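Local coordinates for minor capsid protein (Cafeteriavirus-dependent mavirus, PDB 6G42), which forms the pentons of the virophage mavirus capsid, five copies of a single jelly-roll protein probably closing each icosahedral vertex, at residues C[276-279]-C[285-288]. Sequence-based numbering, arbitrary orientation.
Sequences SFTI and EKHP
Ile279 and His287 face each other as a hydrogen-bonded antiparallel pair and exchange two backbone bonds. Ile279 N donates to His287 O at 2.8 Å, and His287 N returns a bond to Ile279 O at 3.0 Å, the second being the straighter, with an N-H...O angle of 170°. One residue along, Thr278 sits opposite Pro288 in a non-hydrogen-bonded pair whose CA atoms are 4.3 Å apart; the proline has no N-H to give, and this position asks for none across the pair. The short strand is splayed rather than strictly antiparallel, its direction making 135° with that of 276-279.

On the side of the sheet that carries Ile279 and His287, the contact is CH-pi. The imidazole turns back over the isoleucine because CG stands between the backbone N and the carbonyl carbon (chi1 61°), and Ile279 CB lies over one face of the His287 ring, 4.0 Å from the centroid. Ile279 CG2 reaches His287 NE2 at 3.6 Å, while CD1 of the isoleucine approaches the ring's CE1. NE2 itself is hydrogen-bonded to Asp281 OD1, which ties down the ring's rotation, and Tyr102 meets the same imidazole at an inclined angle.

On the face that carries Thr278 and Pro288, Thr278 CG2 packs against the aliphatic stem of Lys286. Thr278 OG1 and Lys286 NZ both look to Glu207 OE2, each weakly. Glu285, at the turn end, forms a salt bridge with Lys67.

Altogether this is a beta hairpin in which 286-288 folds back on strand 272-281, itself flanked by strands 33-37 and 201-207 in an antiparallel sheet of the jelly-roll.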
loop_
_atom_site.group_PDB
_atom_site.type_symbol
_atom_site.label_atom_id
_atom_site.label_comp_id
_atom_site.label_asym_id
_atom_site.label_seq_id
_atom_site.Cartn_x
_atom_site.Cartn_y
_atom_site.Cartn_z
ATOM N N SER C 276 -11.191 11.307 28.187
ATOM C CA SER C 276 -11.295 12.495 27.340
ATOM C C SER C 276 -10.213 12.515 26.274
ATOM O O SER C 276 -9.128 11.973 26.473
ATOM C CB SER C 276 -11.247 13.781 28.178
ATOM O OG SER C 276 -10.261 13.701 29.180
ATOM N N PHE C 277 -10.534 13.157 25.149
ATOM C CA PHE C 277 -9.637 13.291 23.999
ATOM C C PHE C 277 -8.946 14.661 23.996
ATOM O O PHE C 277 -9.591 15.701 24.150
ATOM C CB PHE C 277 -10.412 13.079 22.691
ATOM C CG PHE C 277 -10.751 11.636 22.411
ATOM C CD1 PHE C 277 -11.794 11.002 23.089
ATOM C CD2 PHE C 277 -10.027 10.908 21.474
ATOM C CE1 PHE C 277 -12.103 9.673 22.834
ATOM C CE2 PHE C 277 -10.336 9.579 21.213
ATOM C CZ PHE C 277 -11.374 8.960 21.889
ATOM N N THR C 278 -7.632 14.642 23.801
ATOM C CA THR C 278 -6.795 15.829 23.892
ATOM C C THR C 278 -5.840 15.865 22.709
ATOM O O THR C 278 -5.274 14.836 22.334
ATOM C CB THR C 278 -5.953 15.801 25.176
ATOM O OG1 THR C 278 -6.773 15.440 26.295
ATOM C CG2 THR C 278 -5.340 17.153 25.438
ATOM N N ILE C 279 -5.654 17.056 22.148
ATOM C CA ILE C 279 -4.772 17.275 21.014
ATOM C C ILE C 279 -3.494 17.927 21.532
ATOM O O ILE C 279 -3.563 18.938 22.226
ATOM C CB ILE C 279 -5.424 18.210 19.961
ATOM C CG1 ILE C 279 -6.785 17.672 19.509
ATOM C CG2 ILE C 279 -4.523 18.372 18.736
ATOM C CD1 ILE C 279 -7.677 18.725 18.880
ATOM N N GLU C 285 1.927 22.424 23.399
ATOM C CA GLU C 285 0.789 23.097 24.025
ATOM C C GLU C 285 -0.431 22.196 23.910
ATOM O O GLU C 285 -0.791 21.771 22.819
ATOM C CB GLU C 285 0.497 24.440 23.348
ATOM C CG GLU C 285 -0.579 25.264 24.050
ATOM C CD GLU C 285 -0.656 26.702 23.562
ATOM O OE1 GLU C 285 -0.297 26.974 22.394
ATOM O OE2 GLU C 285 -1.095 27.565 24.354
ATOM N N LYS C 286 -1.067 21.929 25.042
ATOM C CA LYS C 286 -2.199 21.014 25.114
ATOM C C LYS C 286 -3.525 21.757 24.897
ATOM O O LYS C 286 -3.714 22.852 25.427
ATOM C CB LYS C 286 -2.183 20.342 26.483
ATOM C CG LYS C 286 -3.060 19.117 26.580
ATOM C CD LYS C 286 -2.862 18.367 27.892
ATOM C CE LYS C 286 -3.644 18.997 29.037
ATOM N NZ LYS C 286 -3.635 18.120 30.243
ATOM N N HIS C 287 -4.428 21.179 24.103
ATOM C CA HIS C 287 -5.809 21.695 23.986
ATOM C C HIS C 287 -6.797 20.571 23.650
ATOM O O HIS C 287 -6.428 19.625 22.957
ATOM C CB HIS C 287 -5.899 22.840 22.967
ATOM C CG HIS C 287 -5.500 22.457 21.576
ATOM N ND1 HIS C 287 -6.410 22.347 20.546
ATOM C CD2 HIS C 287 -4.289 22.166 21.042
ATOM C CE1 HIS C 287 -5.778 22.001 19.439
ATOM N NE2 HIS C 287 -4.490 21.885 19.712
ATOM N N PRO C 288 -8.057 20.671 24.132
ATOM C CA PRO C 288 -8.970 19.532 23.999
ATOM C C PRO C 288 -9.601 19.402 22.612
ATOM O O PRO C 288 -9.763 20.400 21.897
ATOM C CB PRO C 288 -10.051 19.818 25.055
ATOM C CG PRO C 288 -10.007 21.295 25.281
ATOM C CD PRO C 288 -8.766 21.860 24.640
#